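Sporulation-control protein spo0M (Bacillus subtilis, PDB 5CL2) controls the expression of spo0A and is required for cells to pass the morphological stage 0 of sporulation. Local coordinates at residues A[29-34]-A[87-92]; A[43-48]-A[72-77]. One frame throughout, in Å; residues are numbered along the deposited sequence.

Interaction 1 of 2, residues A[29-34]-A[87-92]; sequences GTVHVK and FPFTFT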
loop_
_atom_site.group_PDB
_atom_site.type_symbol
_atom_site.label_atom_id
_atom_site.label_comp_id
_atom_site.label_asym_id
_atom_site.label_seq_id
_atom_site.Cartn_x
_atom_site.Cartn_y
_atom_site.Cartn_z
ATOM N N GLY A 29 -9.669 17.774 -16.408
ATOM C CA GLY A 29 -9.778 17.688 -17.853
ATOM C C GLY A 29 -11.181 17.402 -18.301
ATOM O O GLY A 29 -12.136 17.494 -17.527
ATOM N N THR A 30 -11.301 17.055 -19.570
ATOM C CA THR A 30 -12.588 16.747 -20.143
ATOM C C THR A 30 -12.450 15.558 -21.060
ATOM O O THR A 30 -11.512 15.487 -21.834
ATOM C CB THR A 30 -13.148 17.960 -20.916
ATOM O OG1 THR A 30 -13.353 19.046 -20.004
ATOM C CG2 THR A 30 -14.460 17.620 -21.610
ATOM N N VAL A 31 -13.370 14.611 -20.950
ATOM C CA VAL A 31 -13.505 13.563 -21.957
ATOM C C VAL A 31 -14.538 14.008 -23.029
ATOM O O VAL A 31 -15.702 14.223 -22.715
ATOM C CB VAL A 31 -13.968 12.237 -21.330
ATOM C CG1 VAL A 31 -14.047 11.140 -22.384
ATOM C CG2 VAL A 31 -13.033 11.818 -20.172
ATOM N N HIS A 32 -14.114 14.154 -24.280
ATOM C CA HIS A 32 -15.033 14.450 -25.389
ATOM C C HIS A 32 -15.413 13.190 -26.149
ATOM O O HIS A 32 -14.549 12.398 -26.528
ATOM C CB HIS A 32 -14.418 15.459 -26.343
ATOM C CG HIS A 32 -14.065 16.753 -25.681
ATOM N ND1 HIS A 32 -14.961 17.784 -25.541
ATOM C CD2 HIS A 32 -12.915 17.162 -25.098
ATOM C CE1 HIS A 32 -14.374 18.790 -24.912
ATOM N NE2 HIS A 32 -13.128 18.432 -24.631
ATOM N N VAL A 33 -16.710 12.991 -26.348
ATOM C CA VAL A 33 -17.186 11.819 -27.064
ATOM C C VAL A 33 -18.029 12.284 -28.273
ATOM O O VAL A 33 -18.803 13.240 -28.169
ATOM C CB VAL A 33 -17.999 10.904 -26.137
ATOM C CG1 VAL A 33 -18.227 9.569 -26.786
ATOM C CG2 VAL A 33 -17.253 10.687 -24.834
ATOM N N LYS A 34 -17.839 11.651 -29.427
ATOM C CA LYS A 34 -18.616 11.982 -30.620
ATOM C C LYS A 34 -19.232 10.711 -31.194
ATOM O O LYS A 34 -18.534 9.726 -31.412
ATOM C CB LYS A 34 -17.755 12.699 -31.669
ATOM C CG LYS A 34 -18.537 13.143 -32.954
ATOM C CD LYS A 34 -17.666 14.044 -33.867
ATOM C CE LYS A 34 -18.493 14.791 -34.939
ATOM N NZ LYS A 34 -19.743 15.429 -34.438
ATOM N N PHE A 87 -17.633 15.259 -20.888
ATOM C CA PHE A 87 -17.623 14.896 -19.487
ATOM C C PHE A 87 -16.393 15.462 -18.804
ATOM O O PHE A 87 -15.321 14.917 -18.935
ATOM C CB PHE A 87 -17.679 13.374 -19.347
ATOM C CG PHE A 87 -18.851 12.743 -20.050
ATOM C CD1 PHE A 87 -20.081 12.634 -19.407
ATOM C CD2 PHE A 87 -18.738 12.287 -21.364
ATOM C CE1 PHE A 87 -21.188 12.063 -20.059
ATOM C CE2 PHE A 87 -19.835 11.704 -22.032
ATOM C CZ PHE A 87 -21.068 11.597 -21.376
ATOM N N PRO A 88 -16.555 16.557 -18.049
ATOM C CA PRO A 88 -15.433 17.100 -17.273
ATOM C C PRO A 88 -15.135 16.266 -16.030
ATOM O O PRO A 88 -16.049 15.680 -15.444
ATOM C CB PRO A 88 -15.906 18.513 -16.889
ATOM C CG PRO A 88 -17.406 18.482 -17.022
ATOM C CD PRO A 88 -17.698 17.491 -18.120
ATOM N N PHE A 89 -13.862 16.204 -15.641
ATOM C CA PHE A 89 -13.455 15.386 -14.503
ATOM C C PHE A 89 -12.300 15.994 -13.718
ATOM O O PHE A 89 -11.535 16.835 -14.228
ATOM C CB PHE A 89 -13.047 13.992 -14.976
ATOM C CG PHE A 89 -11.802 13.994 -15.842
ATOM C CD1 PHE A 89 -10.526 13.950 -15.263
ATOM C CD2 PHE A 89 -11.906 14.084 -17.232
ATOM C CE1 PHE A 89 -9.386 13.977 -16.056
ATOM C CE2 PHE A 89 -10.774 14.111 -18.033
ATOM C CZ PHE A 89 -9.510 14.059 -17.447
ATOM N N THR A 90 -12.148 15.506 -12.486
ATOM C CA THR A 90 -11.013 15.849 -11.657
ATOM C C THR A 90 -10.604 14.652 -10.772
ATOM O O THR A 90 -11.455 13.895 -10.275
ATOM C CB THR A 90 -11.335 17.099 -10.796
ATOM O OG1 THR A 90 -10.142 17.589 -10.177
ATOM C CG2 THR A 90 -12.357 16.778 -9.728
ATOM N N PHE A 91 -9.297 14.476 -10.580
ATOM C CA PHE A 91 -8.820 13.461 -9.636
ATOM C C PHE A 91 -7.480 13.879 -9.086
ATOM O O PHE A 91 -6.774 14.682 -9.682
ATOM C CB PHE A 91 -8.720 12.074 -10.289
ATOM C CG PHE A 91 -7.612 11.949 -11.318
ATOM C CD1 PHE A 91 -7.840 12.295 -12.656
ATOM C CD2 PHE A 91 -6.369 11.440 -10.964
ATOM C CE1 PHE A 91 -6.842 12.177 -13.614
ATOM C CE2 PHE A 91 -5.354 11.309 -11.911
ATOM C CZ PHE A 91 -5.592 11.676 -13.243
ATOM N N THR A 92 -7.121 13.325 -7.945
ATOM C CA THR A 92 -5.865 13.681 -7.343
ATOM C C THR A 92 -4.815 12.653 -7.704
ATOM O O THR A 92 -5.056 11.450 -7.599
ATOM C CB THR A 92 -6.009 13.790 -5.832
ATOM O OG1 THR A 92 -7.101 14.670 -5.547
ATOM C CG2 THR A 92 -4.731 14.333 -5.204
#

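Interaction 2 of 2, residues A[43-48]-A[72-77]; sequences RYIDLQ and RVTGSF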
loop_
_atom_site.group_PDB
_atom_site.type_symbol
_atom_site.label_atom_id
_atom_site.label_comp_id
_atom_site.label_asym_id
_atom_site.label_seq_id
_atom_site.Cartn_x
_atom_site.Cartn_y
_atom_site.Cartn_z
ATOM N N ARG A 43 -21.554 1.855 -22.011
ATOM C CA ARG A 43 -21.719 1.336 -20.640
ATOM C C ARG A 43 -21.073 2.250 -19.596
ATOM O O ARG A 43 -21.676 2.537 -18.570
ATOM C CB ARG A 43 -21.169 -0.088 -20.559
ATOM C CG ARG A 43 -21.985 -1.036 -21.457
ATOM C CD ARG A 43 -21.776 -2.504 -21.176
ATOM N NE ARG A 43 -20.360 -2.835 -21.046
ATOM C CZ ARG A 43 -19.902 -3.906 -20.405
ATOM N NH1 ARG A 43 -20.757 -4.750 -19.838
ATOM N NH2 ARG A 43 -18.592 -4.137 -20.345
ATOM N N TYR A 44 -19.912 2.811 -19.902
ATOM C CA TYR A 44 -19.246 3.688 -18.957
ATOM C C TYR A 44 -18.028 4.311 -19.612
ATOM O O TYR A 44 -17.544 3.810 -20.616
ATOM C CB TYR A 44 -18.805 2.900 -17.676
ATOM C CG TYR A 44 -17.775 1.821 -17.965
ATOM C CD1 TYR A 44 -16.425 2.146 -18.110
ATOM C CD2 TYR A 44 -18.145 0.477 -18.101
ATOM C CE1 TYR A 44 -15.474 1.176 -18.386
ATOM C CE2 TYR A 44 -17.179 -0.516 -18.380
ATOM C CZ TYR A 44 -15.847 -0.147 -18.519
ATOM O OH TYR A 44 -14.855 -1.077 -18.811
ATOM N N ILE A 45 -17.514 5.377 -19.003
ATOM C CA ILE A 45 -16.207 5.911 -19.345
ATOM C C ILE A 45 -15.335 5.950 -18.076
ATOM O O ILE A 45 -15.671 6.650 -17.096
ATOM C CB ILE A 45 -16.296 7.326 -19.949
ATOM C CG1 ILE A 45 -17.231 7.350 -21.169
ATOM C CG2 ILE A 45 -14.896 7.863 -20.302
ATOM C CD1 ILE A 45 -17.433 8.744 -21.707
ATOM N N ASP A 46 -14.232 5.194 -18.122
ATOM C CA ASP A 46 -13.232 5.115 -17.047
ATOM C C ASP A 46 -11.957 5.808 -17.490
ATOM O O ASP A 46 -11.638 5.849 -18.691
ATOM C CB ASP A 46 -12.894 3.654 -16.670
ATOM C CG ASP A 46 -13.970 2.989 -15.796
ATOM O OD1 ASP A 46 -14.887 3.687 -15.309
ATOM O OD2 ASP A 46 -13.935 1.744 -15.653
ATOM N N LEU A 47 -11.258 6.375 -16.512
ATOM C CA LEU A 47 -9.908 6.899 -16.674
ATOM C C LEU A 47 -8.966 6.039 -15.840
ATOM O O LEU A 47 -9.327 5.616 -14.735
ATOM C CB LEU A 47 -9.805 8.340 -16.179
ATOM C CG LEU A 47 -10.230 9.451 -17.136
ATOM C CD1 LEU A 47 -9.484 10.730 -16.814
ATOM C CD2 LEU A 47 -10.121 9.042 -18.600
ATOM N N GLN A 48 -7.764 5.797 -16.354
ATOM C CA GLN A 48 -6.748 5.052 -15.613
ATOM C C GLN A 48 -5.423 5.761 -15.679
ATOM O O GLN A 48 -4.970 6.139 -16.759
ATOM C CB GLN A 48 -6.544 3.641 -16.154
ATOM C CG GLN A 48 -7.790 2.930 -16.577
ATOM C CD GLN A 48 -7.799 1.500 -16.077
ATOM O OE1 GLN A 48 -6.764 0.817 -16.084
ATOM N NE2 GLN A 48 -8.969 1.038 -15.617
ATOM N N ARG A 72 -14.369 6.029 -12.321
ATOM C CA ARG A 72 -15.375 6.106 -13.397
ATOM C C ARG A 72 -15.768 7.541 -13.737
ATOM O O ARG A 72 -16.277 8.267 -12.894
ATOM C CB ARG A 72 -16.614 5.299 -13.014
ATOM C CG ARG A 72 -17.768 5.367 -14.022
ATOM C CD ARG A 72 -18.447 4.012 -14.116
ATOM N NE ARG A 72 -17.457 3.014 -14.507
ATOM C CZ ARG A 72 -17.681 1.713 -14.623
ATOM N NH1 ARG A 72 -18.866 1.201 -14.332
ATOM N NH2 ARG A 72 -16.695 0.923 -15.008
ATOM N N VAL A 73 -15.526 7.957 -14.975
ATOM C CA VAL A 73 -15.901 9.316 -15.366
ATOM C C VAL A 73 -17.421 9.385 -15.512
ATOM O O VAL A 73 -18.065 10.309 -15.013
ATOM C CB VAL A 73 -15.209 9.762 -16.661
ATOM C CG1 VAL A 73 -15.783 11.091 -17.143
ATOM C CG2 VAL A 73 -13.703 9.865 -16.452
ATOM N N THR A 74 -18.009 8.404 -16.174
ATOM C CA THR A 74 -19.457 8.450 -16.271
ATOM C C THR A 74 -20.011 7.061 -16.469
ATOM O O THR A 74 -19.292 6.160 -16.884
ATOM C CB THR A 74 -19.959 9.424 -17.432
ATOM O OG1 THR A 74 -21.364 9.669 -17.288
ATOM C CG2 THR A 74 -19.738 8.855 -18.812
ATOM N N GLY A 75 -21.298 6.910 -16.182
ATOM C CA GLY A 75 -21.985 5.654 -16.354
ATOM C C GLY A 75 -22.668 5.622 -17.711
ATOM O O GLY A 75 -22.413 6.456 -18.577
ATOM N N SER A 76 -23.532 4.629 -17.878
ATOM C CA SER A 76 -24.195 4.322 -19.120
ATOM C C SER A 76 -25.060 5.461 -19.719
ATOM O O SER A 76 -25.689 6.235 -18.989
ATOM C CB SER A 76 -25.027 3.056 -18.906
ATOM O OG SER A 76 -26.138 3.329 -18.077
ATOM N N PHE A 77 -24.985 5.602 -21.046
ATOM C CA PHE A 77 -25.850 6.511 -21.805
ATOM C C PHE A 77 -25.865 6.091 -23.272
ATOM O O PHE A 77 -24.972 5.391 -23.722
ATOM C CB PHE A 77 -25.389 7.971 -21.672
ATOM C CG PHE A 77 -24.077 8.276 -22.376
ATOM C CD1 PHE A 77 -22.850 8.010 -21.751
ATOM C CD2 PHE A 77 -24.069 8.876 -23.631
ATOM C CE1 PHE A 77 -21.643 8.306 -22.381
ATOM C CE2 PHE A 77 -22.867 9.168 -24.269
ATOM C CZ PHE A 77 -21.643 8.876 -23.633
#

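Interaction 1 of 2, residues A[29-34]-A[87-92]
Phe89 lies with its ring across the backbone of Gly29. A chi1 of 66° puts its CG in the crowded position between the backbone N and the carbonyl carbon. Beyond CB, CG and then CD2 run beside Gly29 O, with CD2 at 3.4 Å from that oxygen. CE2 comes closest, 3.3 Å from Gly29 C, and also meets Val31 CG2. CD1 and CE1 lie near Gly29 N. CZ ends 3.7 Å from Gly29 CA, and this CA makes a CH-pi contact with the ring, 4.0 Å from its centroid. The strands pair in an antiparallel sheet, consistent with an arrestin-like beta sandwich; strand 11-16 flanks 26-34 on its other side. Gly29 with Phe89 and Val31 with Phe87 are hydrogen-bonded pairs, each joined by two backbone bonds. Between them, Thr30 and Pro88 form a non-hydrogen-bonded pair, their side chains side by side on the opposite face from Val31, Phe87 and Phe89. On the face of those three residues, which packs on strand 40-57, Val33 CG2 meets the edge of the Phe87 ring, 3.9 Å from CE2.

Interaction 2 of 2, residues A[43-48]-A[72-77]
Arg72 grips Asp46 side-on and lays its guanidinium flat on the ring of Tyr44. The pairing belongs to the antiparallel hairpin of strands 40-57 and 60-79, and it is interrupted by a classic beta bulge: Val73 and Thr74 both face Ile45. In the salt bridge, Arg72 NE reaches Asp46 OD1 at 2.8 Å and Arg72 NH2 reaches Asp46 OD2 at 3.0 Å. Each carboxylate oxygen is met on its syn side, and both bonds are nearly straight. The oxygens lie close to the guanidinium plane. A bend at chi3 of Arg72 (-58°) places NE near Asp46 OD1. The same group makes a cation-pi stack with Tyr44, its plane only 8° from that of the ring. NH2 therefore has two roles: it donates to Asp46 and sits over the centre of the Tyr44 ring. At the far end of that ring, Tyr44 OH is hydrogen-bonded to Asp111. Arg43 turns its charged end to Asp113.

In the backbone, Ile45 N donates to Thr74 O at 2.9 Å. Ile45 O accepts from Thr74 N on a lone pair in the carbonyl plane, at 3.1 Å. Val73 N also approaches Ile45 O, at a doubtfully short distance. On the face of Ile45 and Thr74, carbon meets carbon. Ile45 CD1 lies 3.7 Å from Thr74 CG2 and also reaches the edge of the Phe77 ring. From the bulge itself, Val73 CG2 touches Leu47 CG at 3.6 Å.

How the interactions relate
From the N terminus the chain first lays down 29-34, then crosses to the other sheet and runs through 43-48. It turns back in a hairpin, and interaction 2 closes this loop at 72-77. The chain then returns to the first sheet, where 87-92 closes the larger loop of interaction 1. Interaction 2 is thus nested inside interaction 1. Each contact joins two neighbouring strands, 26-34 with 84-92 and 40-57 with 60-79, of what is probably a beta sandwich. The two contacts pack against each other. Phe89 CE1 lies 3.3 Å from Leu47 CD1, Phe87 CZ lies 3.5 Å from Phe77 CE1, and Val33 CG2 meets Ile45 CD1.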